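RV1873 (Mycobacterium tuberculosis, PDB 2JEK) is of unknown function, a conserved all-helical protein of the DUF1810 family whose helices wind into a right-handed superhelix. Local coordinates at residues V24-E27 with L28-G31; S51-A54 with V55-I59; F97-P100 with D101-K104; D117-Q120 with D121-L125. All coordinates share one frame; numbering follows the deposited sequence.

Contact 1 (V24-E27 with L28-G31)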
ATOM      1  N   VAL A  24      -8.292  -3.671  10.372  1.00  8.09           N
ATOM      2  CA  VAL A  24      -7.928  -2.883   9.199  1.00  8.47           C
ATOM      3  C   VAL A  24      -9.144  -2.638   8.318  1.00  9.00           C
ATOM      4  O   VAL A  24      -9.450  -1.491   7.962  1.00  8.99           O
ATOM      5  CB  VAL A  24      -6.849  -3.604   8.375  1.00  8.28           C
ATOM      6  CG1 VAL A  24      -6.590  -2.866   7.045  1.00  9.01           C
ATOM      7  CG2 VAL A  24      -5.578  -3.722   9.180  1.00  8.97           C
ATOM      8  N   VAL A  25      -9.828  -3.727   7.973  1.00  9.24           N
ATOM      9  CA  VAL A  25     -11.037  -3.681   7.154  1.00 11.19           C
ATOM     10  C   VAL A  25     -12.104  -2.793   7.792  1.00 10.99           C
ATOM     11  O   VAL A  25     -12.696  -1.949   7.109  1.00 10.91           O
ATOM     12  CB  VAL A  25     -11.555  -5.120   6.852  1.00 11.31           C
ATOM     13  CG1 VAL A  25     -12.962  -5.113   6.281  1.00 13.90           C
ATOM     14  CG2 VAL A  25     -10.597  -5.810   5.879  1.00 13.91           C
ATOM     15  N   GLU A  26     -12.304  -2.936   9.102  1.00 11.17           N
ATOM     16  CA  GLU A  26     -13.317  -2.132   9.781  1.00 11.31           C
ATOM     17  C   GLU A  26     -12.951  -0.650   9.772  1.00 11.15           C
ATOM     18  O   GLU A  26     -13.808   0.201   9.537  1.00 11.68           O
ATOM     19  CB  GLU A  26     -13.570  -2.634  11.209  1.00 12.00           C
ATOM     20  CG  GLU A  26     -14.021  -4.109  11.306  1.00 14.84           C
ATOM     21  CD  GLU A  26     -15.483  -4.340  10.933  1.00 19.72           C
ATOM     22  OE1 GLU A  26     -16.160  -3.386  10.502  1.00 16.69           O
ATOM     23  OE2 GLU A  26     -15.953  -5.492  11.079  1.00 23.11           O
ATOM     24  N   GLU A  27     -11.676  -0.339   9.993  1.00  9.95           N
ATOM     25  CA  GLU A  27     -11.201   1.042   9.992  1.00 10.26           C
ATOM     26  C   GLU A  27     -11.341   1.681   8.617  1.00 10.43           C
ATOM     27  O   GLU A  27     -11.764   2.838   8.500  1.00 12.35           O
ATOM     28  CB  GLU A  27      -9.747   1.098  10.478  1.00  8.97           C
ATOM     29  CG  GLU A  27      -9.679   0.912  11.977  1.00  9.05           C
ATOM     30  CD  GLU A  27      -8.310   0.627  12.507  1.00 11.14           C
ATOM     31  OE1 GLU A  27      -7.308   1.029  11.873  1.00 10.14           O
ATOM     32  OE2 GLU A  27      -8.249   0.021  13.600  1.00 12.40           O
ATOM     33  N   LEU A  28     -10.990   0.931   7.576  1.00 10.97           N
ATOM     34  CA  LEU A  28     -11.111   1.456   6.223  1.00 11.22           C
ATOM     35  C   LEU A  28     -12.571   1.552   5.774  1.00 12.61           C
ATOM     36  O   LEU A  28     -12.932   2.522   5.105  1.00 14.31           O
ATOM     37  CB  LEU A  28     -10.268   0.639   5.246  1.00 10.74           C
ATOM     38  CG  LEU A  28      -8.756   0.648   5.511  1.00  9.27           C
ATOM     39  CD1 LEU A  28      -8.070  -0.218   4.453  1.00 10.06           C
ATOM     40  CD2 LEU A  28      -8.159   2.068   5.544  1.00 12.16           C
ATOM     41  N   ARG A  29     -13.398   0.566   6.149  1.00 13.64           N
ATOM     42  CA  ARG A  29     -14.856   0.647   5.917  1.00 14.95           C
ATOM     43  C   ARG A  29     -15.449   1.911   6.541  1.00 16.01           C
ATOM     44  O   ARG A  29     -16.348   2.527   5.959  1.00 17.14           O
ATOM     45  CB  ARG A  29     -15.589  -0.586   6.464  1.00 14.90           C
ATOM     46  CG  ARG A  29     -15.453  -1.844   5.616  1.00 15.06           C
ATOM     47  CD  ARG A  29     -16.225  -3.034   6.192  1.00 15.99           C
ATOM     48  NE  ARG A  29     -16.039  -4.245   5.386  1.00 16.30           N
ATOM     49  CZ  ARG A  29     -16.493  -5.454   5.713  1.00 18.96           C
ATOM     50  NH1 ARG A  29     -17.174  -5.637   6.845  1.00 22.77           N
ATOM     51  NH2 ARG A  29     -16.265  -6.493   4.909  1.00 20.49           N
ATOM     52  N   ALA A  30     -14.952   2.283   7.720  1.00 16.15           N
ATOM     53  CA  ALA A  30     -15.443   3.458   8.454  1.00 16.48           C
ATOM     54  C   ALA A  30     -14.787   4.770   8.006  1.00 16.71           C
ATOM     55  O   ALA A  30     -15.189   5.857   8.435  1.00 18.12           O
ATOM     56  CB  ALA A  30     -15.267   3.259   9.964  1.00 17.48           C
ATOM     57  N   GLY A  31     -13.759   4.677   7.168  1.00 15.08           N
ATOM     58  CA  GLY A  31     -13.088   5.861   6.644  1.00 14.57           C
ATOM     59  C   GLY A  31     -12.028   6.531   7.514  1.00 14.24           C
ATOM     60  O   GLY A  31     -11.708   7.709   7.321  1.00 14.31           O
TER
HETATM   61  O   HOH W   1     -18.288  -4.015   9.190  1.00 28.22           O

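Contact 2 (S51-A54 with V55-I59)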
ATOM      1  N   SER A  51      13.163   3.041   9.546  1.00 16.58           N
ATOM      2  CA  SER A  51      12.924   2.300  10.790  1.00 17.45           C
ATOM      3  C   SER A  51      12.996   0.794  10.523  1.00 18.07           C
ATOM      4  O   SER A  51      12.677   0.357   9.413  1.00 15.54           O
ATOM      5  CB  SER A  51      11.568   2.669  11.388  1.00 18.20           C
ATOM      6  OG  SER A  51      10.519   2.145  10.591  1.00 19.40           O
ATOM      7  N   PRO A  52      13.456  -0.002  11.515  1.00 19.26           N
ATOM      8  CA  PRO A  52      13.400  -1.459  11.355  1.00 19.46           C
ATOM      9  C   PRO A  52      12.074  -1.998  10.786  1.00 18.53           C
ATOM     10  O   PRO A  52      12.126  -2.861   9.914  1.00 18.13           O
ATOM     11  CB  PRO A  52      13.675  -1.973  12.772  1.00 19.97           C
ATOM     12  CG  PRO A  52      14.620  -0.948  13.326  1.00 21.74           C
ATOM     13  CD  PRO A  52      14.106   0.378  12.790  1.00 20.24           C
ATOM     14  N   LEU A  53      10.922  -1.490  11.236  1.00 18.47           N
ATOM     15  CA  LEU A  53       9.612  -1.893  10.686  1.00 17.56           C
ATOM     16  C   LEU A  53       9.457  -1.558   9.215  1.00 16.71           C
ATOM     17  O   LEU A  53       9.033  -2.400   8.418  1.00 16.24           O
ATOM     18  CB  LEU A  53       8.446  -1.239  11.446  1.00 18.90           C
ATOM     19  CG  LEU A  53       7.933  -1.923  12.709  1.00 19.14           C
ATOM     20  CD1 LEU A  53       6.814  -1.105  13.313  1.00 19.29           C
ATOM     21  CD2 LEU A  53       7.463  -3.335  12.415  1.00 16.44           C
ATOM     22  N   ALA A  54       9.756  -0.317   8.859  1.00 14.52           N
ATOM     23  CA  ALA A  54       9.690   0.102   7.472  1.00 13.98           C
ATOM     24  C   ALA A  54      10.623  -0.736   6.594  1.00 13.18           C
ATOM     25  O   ALA A  54      10.261  -1.116   5.478  1.00 14.02           O
ATOM     26  CB  ALA A  54      10.008   1.571   7.346  1.00 14.05           C
ATOM     27  N   VAL A  55      11.816  -1.050   7.097  1.00 11.81           N
ATOM     28  CA  VAL A  55      12.768  -1.844   6.318  1.00 11.94           C
ATOM     29  C   VAL A  55      12.290  -3.294   6.165  1.00 11.41           C
ATOM     30  O   VAL A  55      12.238  -3.820   5.054  1.00 10.63           O
ATOM     31  CB  VAL A  55      14.197  -1.782   6.915  1.00 11.53           C
ATOM     32  CG1 VAL A  55      15.156  -2.664   6.128  1.00 13.95           C
ATOM     33  CG2 VAL A  55      14.703  -0.332   6.901  1.00 13.51           C
ATOM     34  N   ARG A  56      11.917  -3.915   7.277  1.00 11.08           N
ATOM     35  CA  ARG A  56      11.429  -5.303   7.297  1.00 11.87           C
ATOM     36  C   ARG A  56      10.295  -5.523   6.302  1.00 10.70           C
ATOM     37  O   ARG A  56      10.304  -6.488   5.528  1.00 10.65           O
ATOM     38  CB  ARG A  56      10.950  -5.614   8.718  1.00 13.79           C
ATOM     39  CG  ARG A  56      10.543  -7.026   9.015  1.00 18.04           C
ATOM     40  CD  ARG A  56      10.356  -7.176  10.525  1.00 21.32           C
ATOM     41  NE  ARG A  56      11.512  -6.650  11.259  1.00 24.53           N
ATOM     42  CZ  ARG A  56      11.456  -5.773  12.260  1.00 25.41           C
ATOM     43  NH1 ARG A  56      10.302  -5.310  12.716  1.00 26.56           N
ATOM     44  NH2 ARG A  56      12.576  -5.364  12.827  1.00 30.30           N
ATOM     45  N   TYR A  57       9.321  -4.621   6.327  1.00  8.53           N
ATOM     46  CA  TYR A  57       8.110  -4.751   5.510  1.00  7.53           C
ATOM     47  C   TYR A  57       8.206  -4.020   4.182  1.00  8.54           C
ATOM     48  O   TYR A  57       7.241  -3.981   3.414  1.00  9.39           O
ATOM     49  CB  TYR A  57       6.861  -4.353   6.316  1.00  8.47           C
ATOM     50  CG  TYR A  57       6.633  -5.335   7.445  1.00  7.59           C
ATOM     51  CD1 TYR A  57       6.278  -6.660   7.169  1.00  7.77           C
ATOM     52  CD2 TYR A  57       6.795  -4.949   8.780  1.00  6.93           C
ATOM     53  CE1 TYR A  57       6.090  -7.593   8.197  1.00  8.03           C
ATOM     54  CE2 TYR A  57       6.599  -5.869   9.817  1.00  8.80           C
ATOM     55  CZ  TYR A  57       6.244  -7.185   9.510  1.00  8.92           C
ATOM     56  OH  TYR A  57       6.052  -8.101  10.518  1.00 10.53           O
ATOM     57  N   GLY A  58       9.388  -3.465   3.913  1.00  8.71           N
ATOM     58  CA  GLY A  58       9.662  -2.828   2.635  1.00  8.23           C
ATOM     59  C   GLY A  58       9.690  -3.865   1.521  1.00  8.62           C
ATOM     60  O   GLY A  58      10.128  -5.012   1.718  1.00  9.16           O
ATOM     61  N   ILE A  59       9.195  -3.468   0.349  1.00  7.63           N
ATOM     62  CA  ILE A  59       9.213  -4.318  -0.847  1.00  8.46           C
ATOM     63  C   ILE A  59      10.572  -4.152  -1.509  1.00  9.30           C
ATOM     64  O   ILE A  59      11.016  -3.023  -1.721  1.00  9.04           O
ATOM     65  CB  ILE A  59       8.068  -3.907  -1.805  1.00  8.42           C
ATOM     66  CG1 ILE A  59       6.709  -4.138  -1.133  1.00  8.01           C
ATOM     67  CG2 ILE A  59       8.159  -4.636  -3.168  1.00  7.90           C
ATOM     68  CD1 ILE A  59       6.256  -5.597  -1.070  1.00 10.45           C
TER

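Contact 3 (F97-P100 with D101-K104)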
ATOM      1  N   PHE A  97      -6.010   8.967   6.515  1.00 10.34           N
ATOM      2  CA  PHE A  97      -4.666   8.533   6.903  1.00 11.28           C
ATOM      3  C   PHE A  97      -3.895   9.752   7.391  1.00 13.42           C
ATOM      4  O   PHE A  97      -3.445  10.564   6.582  1.00 15.18           O
ATOM      5  CB  PHE A  97      -3.910   7.947   5.701  1.00 10.56           C
ATOM      6  CG  PHE A  97      -4.488   6.675   5.179  1.00  8.07           C
ATOM      7  CD1 PHE A  97      -4.056   5.442   5.656  1.00  9.32           C
ATOM      8  CD2 PHE A  97      -5.461   6.714   4.198  1.00  8.80           C
ATOM      9  CE1 PHE A  97      -4.605   4.267   5.167  1.00 10.45           C
ATOM     10  CE2 PHE A  97      -5.998   5.552   3.701  1.00  8.94           C
ATOM     11  CZ  PHE A  97      -5.578   4.330   4.181  1.00  8.52           C
ATOM     12  N   GLY A  98      -3.725   9.877   8.701  1.00 15.24           N
ATOM     13  CA  GLY A  98      -2.972  11.018   9.226  1.00 16.10           C
ATOM     14  C   GLY A  98      -1.529  10.963   8.743  1.00 16.13           C
ATOM     15  O   GLY A  98      -0.977   9.867   8.604  1.00 15.74           O
ATOM     16  N   PRO A  99      -0.902  12.127   8.463  1.00 15.73           N
ATOM     17  CA  PRO A  99       0.530  12.079   8.146  1.00 15.81           C
ATOM     18  C   PRO A  99       1.287  11.308   9.234  1.00 15.92           C
ATOM     19  O   PRO A  99       0.917  11.400  10.411  1.00 16.08           O
ATOM     20  CB  PRO A  99       0.940  13.556   8.139  1.00 17.23           C
ATOM     21  CG  PRO A  99      -0.310  14.268   7.761  1.00 18.11           C
ATOM     22  CD  PRO A  99      -1.427  13.506   8.417  1.00 16.38           C
ATOM     23  N   PRO A 100       2.328  10.538   8.859  1.00 15.03           N
ATOM     24  CA  PRO A 100       2.924  10.429   7.530  1.00 14.42           C
ATOM     25  C   PRO A 100       2.315   9.316   6.677  1.00 12.93           C
ATOM     26  O   PRO A 100       2.863   8.982   5.621  1.00 11.39           O
ATOM     27  CB  PRO A 100       4.381  10.097   7.864  1.00 15.51           C
ATOM     28  CG  PRO A 100       4.260   9.198   9.061  1.00 17.85           C
ATOM     29  CD  PRO A 100       3.036   9.678   9.831  1.00 16.79           C
ATOM     30  N   ASP A 101       1.200   8.748   7.124  1.00 10.80           N
ATOM     31  CA  ASP A 101       0.614   7.627   6.397  1.00 10.04           C
ATOM     32  C   ASP A 101       0.038   8.029   5.049  1.00  9.84           C
ATOM     33  O   ASP A 101      -0.094   7.183   4.169  1.00  8.91           O
ATOM     34  CB  ASP A 101      -0.453   6.933   7.239  1.00  9.81           C
ATOM     35  CG  ASP A 101       0.135   6.126   8.369  1.00 11.52           C
ATOM     36  OD1 ASP A 101       1.301   5.708   8.262  1.00 14.33           O
ATOM     37  OD2 ASP A 101      -0.576   5.926   9.370  1.00 16.21           O
ATOM     38  N   ASP A 102      -0.284   9.302   4.867  1.00  8.56           N
ATOM     39  CA  ASP A 102      -0.736   9.776   3.555  1.00  9.59           C
ATOM     40  C   ASP A 102       0.365   9.596   2.506  1.00  9.87           C
ATOM     41  O   ASP A 102       0.101   9.173   1.357  1.00  9.64           O
ATOM     42  CB  ASP A 102      -1.251  11.226   3.625  1.00 10.75           C
ATOM     43  CG  ASP A 102      -0.189  12.218   4.079  1.00 15.20           C
ATOM     44  OD1 ASP A 102       0.664  11.875   4.919  1.00 15.87           O
ATOM     45  OD2 ASP A 102      -0.210  13.370   3.584  1.00 23.54           O
ATOM     46  N   LEU A 103       1.607   9.869   2.898  1.00  9.61           N
ATOM     47  CA  LEU A 103       2.730   9.699   1.987  1.00 10.07           C
ATOM     48  C   LEU A 103       3.018   8.221   1.765  1.00  9.22           C
ATOM     49  O   LEU A 103       3.330   7.800   0.643  1.00  9.14           O
ATOM     50  CB  LEU A 103       3.974  10.411   2.517  1.00 12.29           C
ATOM     51  CG  LEU A 103       3.828  11.909   2.811  1.00 17.87           C
ATOM     52  CD1 LEU A 103       5.158  12.517   3.253  1.00 24.74           C
ATOM     53  CD2 LEU A 103       3.259  12.662   1.610  1.00 23.15           C
ATOM     54  N   LYS A 104       2.912   7.428   2.831  1.00  8.01           N
ATOM     55  CA  LYS A 104       3.082   5.987   2.707  1.00  8.18           C
ATOM     56  C   LYS A 104       2.094   5.400   1.696  1.00  7.77           C
ATOM     57  O   LYS A 104       2.471   4.566   0.864  1.00  7.53           O
ATOM     58  CB  LYS A 104       2.928   5.308   4.069  1.00  9.05           C
ATOM     59  CG  LYS A 104       4.118   5.516   4.998  1.00 10.67           C
ATOM     60  CD  LYS A 104       4.005   4.631   6.241  1.00 14.74           C
ATOM     61  CE  LYS A 104       5.193   4.799   7.182  1.00 16.59           C
ATOM     62  NZ  LYS A 104       6.456   4.322   6.566  1.00 18.26           N
TER

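Contact 4 (D117-Q120 with D121-L125)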
ATOM      1  N   ASP A 117      -0.213  -3.533 -15.239  1.00 15.68           N
ATOM      2  CA  ASP A 117      -1.098  -2.679 -16.031  1.00 17.43           C
ATOM      3  C   ASP A 117      -2.559  -2.804 -15.601  1.00 16.86           C
ATOM      4  O   ASP A 117      -3.374  -1.938 -15.927  1.00 18.09           O
ATOM      5  CB  ASP A 117      -0.928  -2.950 -17.531  1.00 18.73           C
ATOM      6  CG  ASP A 117       0.413  -2.468 -18.060  1.00 21.13           C
ATOM      7  OD1 ASP A 117       1.106  -1.688 -17.362  1.00 27.60           O
ATOM      8  OD2 ASP A 117       0.783  -2.871 -19.180  1.00 30.03           O
ATOM      9  N   ALA A 118      -2.880  -3.865 -14.859  1.00 16.16           N
ATOM     10  CA  ALA A 118      -4.206  -4.044 -14.262  1.00 15.78           C
ATOM     11  C   ALA A 118      -4.271  -3.269 -12.937  1.00 15.23           C
ATOM     12  O   ALA A 118      -4.412  -3.834 -11.848  1.00 15.36           O
ATOM     13  CB  ALA A 118      -4.502  -5.523 -14.054  1.00 16.98           C
ATOM     14  N   ASN A 119      -4.147  -1.954 -13.060  1.00 13.98           N
ATOM     15  CA  ASN A 119      -3.883  -1.095 -11.911  1.00 12.76           C
ATOM     16  C   ASN A 119      -4.964  -0.070 -11.669  1.00 12.80           C
ATOM     17  O   ASN A 119      -4.733   0.927 -10.993  1.00 11.88           O
ATOM     18  CB  ASN A 119      -2.548  -0.376 -12.112  1.00 12.93           C
ATOM     19  CG  ASN A 119      -2.502   0.448 -13.403  1.00 12.62           C
ATOM     20  OD1 ASN A 119      -3.529   0.687 -14.050  1.00 14.81           O
ATOM     21  ND2 ASN A 119      -1.311   0.911 -13.757  1.00 12.90           N
ATOM     22  N   GLN A 120      -6.153  -0.312 -12.198  1.00 12.04           N
ATOM     23  CA  GLN A 120      -7.177   0.705 -12.207  1.00 12.39           C
ATOM     24  C   GLN A 120      -7.507   1.238 -10.814  1.00 11.45           C
ATOM     25  O   GLN A 120      -7.724   2.428 -10.651  1.00 12.83           O
ATOM     26  CB  GLN A 120      -8.430   0.201 -12.934  1.00 13.63           C
ATOM     27  CG  GLN A 120      -9.015  -1.126 -12.416  1.00 18.60           C
ATOM     28  CD  GLN A 120      -8.475  -2.385 -13.118  1.00 25.66           C
ATOM     29  OE1 GLN A 120      -9.071  -3.463 -13.008  1.00 34.23           O
ATOM     30  NE2 GLN A 120      -7.361  -2.254 -13.839  1.00 24.97           N
ATOM     31  N   ASP A 121      -7.524   0.369  -9.808  1.00 10.39           N
ATOM     32  CA  ASP A 121      -7.857   0.838  -8.467  1.00 10.35           C
ATOM     33  C   ASP A 121      -6.734   1.674  -7.840  1.00  9.17           C
ATOM     34  O   ASP A 121      -7.017   2.665  -7.166  1.00  9.11           O
ATOM     35  CB  ASP A 121      -8.316  -0.290  -7.539  1.00 11.39           C
ATOM     36  CG  ASP A 121      -7.378  -1.469  -7.517  1.00 15.51           C
ATOM     37  OD1 ASP A 121      -6.437  -1.557  -8.337  1.00 16.40           O
ATOM     38  OD2 ASP A 121      -7.609  -2.355  -6.661  1.00 20.63           O
ATOM     39  N   PHE A 122      -5.484   1.290  -8.081  1.00  8.76           N
ATOM     40  CA  PHE A 122      -4.339   2.033  -7.550  1.00  8.21           C
ATOM     41  C   PHE A 122      -4.287   3.414  -8.181  1.00  8.91           C
ATOM     42  O   PHE A 122      -4.126   4.415  -7.487  1.00  7.74           O
ATOM     43  CB  PHE A 122      -3.023   1.280  -7.798  1.00  7.99           C
ATOM     44  CG  PHE A 122      -3.051  -0.181  -7.375  1.00  7.00           C
ATOM     45  CD1 PHE A 122      -3.508  -0.548  -6.109  1.00  7.54           C
ATOM     46  CD2 PHE A 122      -2.614  -1.181  -8.242  1.00  8.51           C
ATOM     47  CE1 PHE A 122      -3.547  -1.886  -5.703  1.00  9.22           C
ATOM     48  CE2 PHE A 122      -2.645  -2.528  -7.845  1.00  8.72           C
ATOM     49  CZ  PHE A 122      -3.115  -2.872  -6.571  1.00  9.77           C
ATOM     50  N   VAL A 123      -4.446   3.463  -9.499  1.00  9.32           N
ATOM     51  CA  VAL A 123      -4.401   4.725 -10.226  1.00  9.66           C
ATOM     52  C   VAL A 123      -5.612   5.585  -9.876  1.00  9.72           C
ATOM     53  O   VAL A 123      -5.482   6.802  -9.726  1.00  9.01           O
ATOM     54  CB  VAL A 123      -4.276   4.505 -11.750  1.00 10.02           C
ATOM     55  CG1 VAL A 123      -4.137   5.842 -12.449  1.00 12.00           C
ATOM     56  CG2 VAL A 123      -3.051   3.668 -12.049  1.00 12.30           C
ATOM     57  N   ALA A 124      -6.774   4.962  -9.707  1.00  9.22           N
ATOM     58  CA  ALA A 124      -7.979   5.682  -9.288  1.00  9.44           C
ATOM     59  C   ALA A 124      -7.774   6.368  -7.940  1.00  9.00           C
ATOM     60  O   ALA A 124      -8.232   7.500  -7.733  1.00  9.05           O
ATOM     61  CB  ALA A 124      -9.185   4.756  -9.230  1.00  9.94           C
ATOM     62  N   LEU A 125      -7.080   5.693  -7.021  1.00  7.88           N
ATOM     63  CA  LEU A 125      -6.837   6.279  -5.698  1.00  8.63           C
ATOM     64  C   LEU A 125      -5.936   7.511  -5.857  1.00  8.03           C
ATOM     65  O   LEU A 125      -6.213   8.576  -5.286  1.00  8.44           O
ATOM     66  CB  LEU A 125      -6.246   5.245  -4.727  1.00  8.12           C
ATOM     67  CG  LEU A 125      -6.371   5.582  -3.232  1.00  8.18           C
ATOM     68  CD1 LEU A 125      -6.331   4.302  -2.419  1.00  8.47           C
ATOM     69  CD2 LEU A 125      -5.265   6.537  -2.768  1.00  9.57           C
TER
HETATM   70  O   HOH W   2      -6.838  -3.082 -10.344  1.00 35.74           O

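Contact 1 (V24-E27 with L28-G31)
One face of the Arg29 guanidinium is covered by CG1 of Val25, which sits 3.2 Å above the plane and off toward the rim, nearest to NE (CG1 to NE 3.3 Å). At the edge, in the plane, a water accepts from Arg29 NH1 and donates to OE1 of Glu26 at 2.6 Å, bridging the two charged side chains. The other carboxylate oxygen, Glu26 OE2, lies well out of the guanidinium plane, 4.4 Å from Arg29 NH1, so the attraction there is one of charge alone; its salt bridge goes to Arg22. Arg29 runs extended from CG to NE alongside Val25, and with CG1 of Val25 anti to the backbone N (chi1 167°) the methyl lies under that chain. One residue earlier the same spacing pairs Val24 CG1 with Leu28 CD1 at 4.0 Å, on the side of the helix where Leu28 packs on Cys81 and Leu84 of helix 74-87. The Glu27 carboxylate is held from outside the two segments: OE1 takes N-H groups from Arg34, Gly35 and Trp37, and OE2 is hydrogen-bonded to a glycerol, probably from the crystallisation liquor. Helical bonds run from Leu28 N to Val24 O (2.9 Å) and from Arg29 N to Val25 O (2.8 Å). Beyond Ala30, Gly31 adopts a positive phi of 82°, and the chain turns out of helix 21-29 in a Schellman motif.

Contact 2 (S51-A54 with V55-I59)
The carbonyl oxygen of Ser51 accepts from Val55 N at 2.8 Å, N-H...O angle 161°, and CG2 of Val55 rests 3.3 Å from the same oxygen. Ser51 is the N-cap of helix 52-56, and its OG accepts from Ala54 N at 3.1 Å, so both its backbone and its side chain hold the first turn. Arg56 N bonds to Pro52 O, and the Arg56 side chain then folds back over that carbonyl. With CG anti to the backbone N (chi1 -174°) and a bend at chi3, one face of the Arg56 guanidinium turns to Pro52 O, which stands 3.8 Å from the plane, over the centre of the group. Its NH2 comes within 3.6 Å of Pro52 CB, while NH1 is 3.5 Å from Leu53 CD2, where the two side chains cross at a slant. That same methyl meets the edge of the Tyr57 ring in its plane, CD2 to CE2 3.7 Å, and CG of Arg56 stands over one face of the ring. Beyond this turn Tyr57 meets Phe40 edge-to-face, Arg46 donates to Val55 O, and Arg12 to Arg56 O and Gly58 O. Capping and backbone bonds thus close the first turn, Leu53 and Tyr57 add apolar contact, and Arg56 contributes van der Waals contact and probably a modest electrostatic attraction to the Pro52 carbonyl.

Contact 3 (F97-P100 with D101-K104)
A proline-rich loop leads into helix 101-115, with Pro100, after a cis peptide bond, at the N-cap position. Backbone bonds close the turn. Asp101 N donates to Gly98 O at 2.9 Å, and Pro100 O is shared by Lys104 N, at 3.2 Å and in the carbonyl plane, and by a weak bond from Leu103 N. The CG methylene of Lys104 also stands 3.7 Å from Pro100 O. Apolar contact is slight across the join: Phe97 CB touches Asp101 CB at 3.9 Å, the latter at the edge of the Phe97 ring, which packs on Met38. The Lys104 chain packs on Met38 and Trp39. Of the charged groups, Lys104 NZ is hydrogen-bonded to a glycerol, probably from the crystallisation liquor, and Asp101 OD2 forms a salt bridge with Lys33, so this carboxylate ties the helix start to the loop after helix 21-29. Asp102 folds back instead. Its CG stands between the backbone N and the carbonyl carbon (chi1 61°), and the Asp102 side chain runs aslant to Pro99, with OD1 3.2 Å from Pro99 CA and 3.6 Å from Pro99 CB.

Contact 4 (D117-Q120 with D121-L125)
Asn119 holds the N-cap position of helix 120-129 without a capping bond from its side chain; instead its amide carbon, CG, lies 3.5 Å from Val123 CG2, a methyl that is also 3.4 Å from Asn119 O. ND2 of Asn119 binds Ala113 O in helix 101-115, so the amide joins the new helix to the preceding one. Asn119 O takes the nearly straight bond from Val123 N, 3.0 Å at 175°. One residue on, Ala124 N donates to Gln120 O at 2.9 Å. Just before the helix, Ala118 is the centre of an inverse gamma turn, and a water donates both to Ala118 O at 3.0 Å and to Asp121 OD1 at 2.6 Å, linking the turn to the helix. The same OD1 lies 3.6 Å above the centre of one face of the Phe122 ring and receives a weak bond from Phe122 N. A chi1 of 51° places CG of Asp121 between its backbone N and carbonyl carbon, which brings OD1 near Phe122 N. OD2 is hydrogen-bonded to His79 ND1, and the His79 ring stacks with Phe122. On the buried side Phe122 CD2 reaches Asn119 CB at 4.0 Å, and the ring packs on Met109 and Phe112.

How the contacts relate
All four contacts sit at helix ends: contact 1 closes helix 21-29, contact 2 spans the whole of the short helix 52-56, and contacts 3 and 4 begin helices 101-115 and 120-129, which follow each other in the chain. Contacts 1 to 3 are partly buried, whereas contact 4 is mostly surface, with Phe122 as its buried member. Contacts 1 and 3 meet directly through Leu28 CD2 and Phe97 CZ, 3.7 Å apart; contacts 2 and 4 lie on opposite sides of the chain's centre. In contacts 1 and 2 an arginine folds along its own helix, one guanidinium face meeting a valine methyl in the first and a carbonyl oxygen in the second; carboxylates near the helix start mark 3 and 4. Contacts 1 and 4 each have an internal water bridge.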